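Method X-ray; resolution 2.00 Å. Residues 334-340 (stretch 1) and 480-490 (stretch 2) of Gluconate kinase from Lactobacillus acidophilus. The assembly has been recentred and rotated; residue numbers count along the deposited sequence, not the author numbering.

Stretch 1 334-340: LIFLPYL
Stretch 2, residues 480-490: EIRNALAASYG

L337 is the apolar centre of this contact: it gives up 73 Å² to the other stretch, the largest share of any residue. Its strand, 335-337, is extended (phi/psi -101/132, -118/111 and -84/119) and passes helix 480-485 at a closest axial approach of 9.3 Å, the N-to-C directions 50° apart (signed crossing angle -50°). Register is set by two pairs: I335 CA to I481 CA at 7.6 Å and L337 CA to R482 CA at 6.9 Å. Strand alternation aims the CA-to-CB bonds of I335 and L337 toward the helix and that of F336 away.

L337 adopts the m,t rotamer (-56°, 179°). L337 CD1 lies 4.1 Å from I481 CG2, 4.0 Å from L485 CD1 and 3.7 Å from R482 CA, so this methyl rests against helix backbone as well as side chains; L337 CD2 is 3.9 Å from R482 CB. Both isoleucines are m,m, and I335 CG1 meets I481 CG1 at 4.1 Å. The helix holds phi/psi near -60/-45 through N483, then relaxes to -98/-8 at L485; A484 N to E480 O (2.9 Å) and L485 N to I481 O (3.2 Å) are the i to i-4 hydrogen bonds that lie within this stretch.

Beyond the leucine come two tyrosines, both chi1 m (Y339 -41°, chi2 -54°; Y489 -59°, chi2 127°). Y489 OH approaches L337 CD1 at 3.7 Å and Y339 CD2 at 3.9 Å, lying at the edge of the Y339 ring, near its plane. Y339 OH packs on the aliphatic part of R482, 3.5 Å from R482 CG.

The CA-to-CB bond of R482 points sideways; with chi1 158° (t), chi2 -101°, chi3 -99° and chi4 161°, the end of the side chain leads away. R482 NH1 donates to N483 OD1 at 2.8 Å, with an N-H...acceptor angle of 160°. No hydrogen bond crosses between the stretches; the contacts are van der Waals packing, and 275 Å² is buried, both sides summed.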

# COMPACT_ATOMS: atom_id res chain seq x y z
N LEU A 334 4.79 -1.11 -9.23
CA LEU A 334 4.26 -0.68 -7.95
C LEU A 334 3.00 0.17 -8.19
O LEU A 334 3.04 1.11 -8.97
CB LEU A 334 5.32 0.08 -7.15
CG LEU A 334 4.85 0.64 -5.81
CD1 LEU A 334 4.37 -0.50 -4.89
CD2 LEU A 334 5.95 1.44 -5.17
N ILE A 335 1.90 -0.17 -7.53
CA ILE A 335 0.67 0.61 -7.63
C ILE A 335 0.46 1.52 -6.42
O ILE A 335 0.58 1.08 -5.27
CB ILE A 335 -0.57 -0.30 -7.77
CG1 ILE A 335 -0.53 -1.04 -9.12
CG2 ILE A 335 -1.87 0.53 -7.62
CD1 ILE A 335 -0.34 -0.12 -10.31
N PHE A 336 0.14 2.78 -6.68
CA PHE A 336 -0.24 3.73 -5.65
C PHE A 336 -1.67 4.20 -5.90
O PHE A 336 -1.91 4.91 -6.88
CB PHE A 336 0.70 4.93 -5.61
CG PHE A 336 0.34 5.95 -4.55
CD1 PHE A 336 0.55 5.68 -3.20
CD2 PHE A 336 -0.18 7.18 -4.89
CE1 PHE A 336 0.24 6.62 -2.21
CE2 PHE A 336 -0.50 8.12 -3.92
CZ PHE A 336 -0.30 7.85 -2.59
N LEU A 337 -2.60 3.79 -5.04
CA LEU A 337 -3.95 4.36 -5.10
C LEU A 337 -3.92 5.66 -4.29
O LEU A 337 -3.63 5.64 -3.10
CB LEU A 337 -5.00 3.38 -4.55
CG LEU A 337 -5.09 1.98 -5.20
CD1 LEU A 337 -6.18 1.11 -4.53
CD2 LEU A 337 -5.36 2.11 -6.69
N PRO A 338 -4.21 6.80 -4.94
CA PRO A 338 -3.94 8.12 -4.34
C PRO A 338 -5.02 8.65 -3.40
O PRO A 338 -4.96 9.83 -3.05
CB PRO A 338 -3.86 9.05 -5.56
CG PRO A 338 -4.56 8.34 -6.66
CD PRO A 338 -4.75 6.89 -6.31
N TYR A 339 -5.96 7.82 -2.98
CA TYR A 339 -7.15 8.36 -2.30
C TYR A 339 -6.94 8.81 -0.86
O TYR A 339 -7.71 8.43 0.01
CB TYR A 339 -8.26 7.33 -2.33
CG TYR A 339 -8.41 6.60 -3.64
CD1 TYR A 339 -8.55 7.29 -4.84
CD2 TYR A 339 -8.48 5.23 -3.66
CE1 TYR A 339 -8.73 6.59 -6.04
CE2 TYR A 339 -8.63 4.53 -4.83
CZ TYR A 339 -8.76 5.21 -6.02
OH TYR A 339 -8.93 4.47 -7.17
N LEU A 340 -5.94 9.64 -0.62
CA LEU A 340 -5.65 10.12 0.74
C LEU A 340 -6.82 10.84 1.44
O LEU A 340 -7.11 10.57 2.59
CB LEU A 340 -4.36 10.96 0.75
CG LEU A 340 -3.07 10.17 1.09
CD1 LEU A 340 -2.92 9.00 0.18
CD2 LEU A 340 -1.87 11.07 0.97
N GLU A 480 -7.24 -3.25 -11.22
CA GLU A 480 -7.42 -4.49 -10.48
C GLU A 480 -7.24 -4.24 -8.98
O GLU A 480 -8.04 -4.71 -8.19
CB GLU A 480 -6.45 -5.57 -10.95
CG GLU A 480 -6.91 -6.27 -12.22
CD GLU A 480 -8.11 -7.17 -11.98
OE1 GLU A 480 -8.07 -7.95 -10.99
OE2 GLU A 480 -9.09 -7.11 -12.76
N ILE A 481 -6.20 -3.49 -8.62
CA ILE A 481 -5.91 -3.23 -7.20
C ILE A 481 -6.99 -2.32 -6.59
O ILE A 481 -7.46 -2.54 -5.47
CB ILE A 481 -4.51 -2.60 -7.02
CG1 ILE A 481 -3.43 -3.50 -7.64
CG2 ILE A 481 -4.22 -2.33 -5.55
CD1 ILE A 481 -3.52 -4.97 -7.26
N ARG A 482 -7.41 -1.32 -7.34
CA ARG A 482 -8.52 -0.47 -6.91
C ARG A 482 -9.79 -1.29 -6.66
O ARG A 482 -10.46 -1.13 -5.62
CB ARG A 482 -8.75 0.66 -7.92
CG ARG A 482 -10.11 1.28 -7.88
CD ARG A 482 -10.96 0.72 -9.02
NE ARG A 482 -10.96 1.63 -10.13
CZ ARG A 482 -11.29 1.32 -11.38
NH1 ARG A 482 -11.63 0.09 -11.73
NH2 ARG A 482 -11.27 2.27 -12.30
N ASN A 483 -10.10 -2.17 -7.61
CA ASN A 483 -11.26 -3.03 -7.47
C ASN A 483 -11.15 -3.92 -6.24
O ASN A 483 -12.13 -4.14 -5.52
CB ASN A 483 -11.46 -3.90 -8.72
CG ASN A 483 -11.89 -3.08 -9.95
OD1 ASN A 483 -12.30 -1.92 -9.84
ND2 ASN A 483 -11.78 -3.70 -11.12
N ALA A 484 -9.96 -4.45 -6.00
CA ALA A 484 -9.77 -5.43 -4.92
C ALA A 484 -10.04 -4.79 -3.57
O ALA A 484 -10.56 -5.42 -2.66
CB ALA A 484 -8.37 -6.02 -4.96
N LEU A 485 -9.69 -3.51 -3.46
CA LEU A 485 -9.80 -2.79 -2.19
C LEU A 485 -11.06 -1.93 -2.07
O LEU A 485 -11.32 -1.39 -1.00
CB LEU A 485 -8.55 -1.91 -1.97
CG LEU A 485 -7.27 -2.70 -1.66
CD1 LEU A 485 -6.06 -1.79 -1.74
CD2 LEU A 485 -7.38 -3.34 -0.27
N ALA A 486 -11.82 -1.79 -3.14
CA ALA A 486 -12.96 -0.86 -3.16
C ALA A 486 -13.92 -1.05 -1.97
O ALA A 486 -14.40 -0.09 -1.38
CB ALA A 486 -13.72 -0.95 -4.48
N ALA A 487 -14.19 -2.29 -1.59
CA ALA A 487 -15.13 -2.54 -0.50
C ALA A 487 -14.48 -2.58 0.89
O ALA A 487 -15.15 -2.92 1.87
CB ALA A 487 -15.94 -3.82 -0.77
N SER A 488 -13.21 -2.22 0.99
CA SER A 488 -12.50 -2.41 2.26
C SER A 488 -12.28 -1.16 3.11
O SER A 488 -11.71 -1.24 4.20
CB SER A 488 -11.16 -3.14 2.00
OG SER A 488 -11.39 -4.43 1.46
N TYR A 489 -12.74 0.00 2.64
CA TYR A 489 -12.39 1.26 3.29
C TYR A 489 -13.22 1.58 4.54
O TYR A 489 -12.75 2.27 5.45
CB TYR A 489 -12.43 2.42 2.28
CG TYR A 489 -11.48 2.23 1.12
CD1 TYR A 489 -11.93 2.33 -0.19
CD2 TYR A 489 -10.13 1.91 1.34
CE1 TYR A 489 -11.06 2.15 -1.26
CE2 TYR A 489 -9.25 1.73 0.27
CZ TYR A 489 -9.73 1.85 -1.03
OH TYR A 489 -8.88 1.66 -2.08
N GLY A 490 -14.45 1.06 4.61
CA GLY A 490 -15.35 1.38 5.70
C GLY A 490 -14.77 0.87 7.00
O GLY A 490 -14.98 1.43 8.08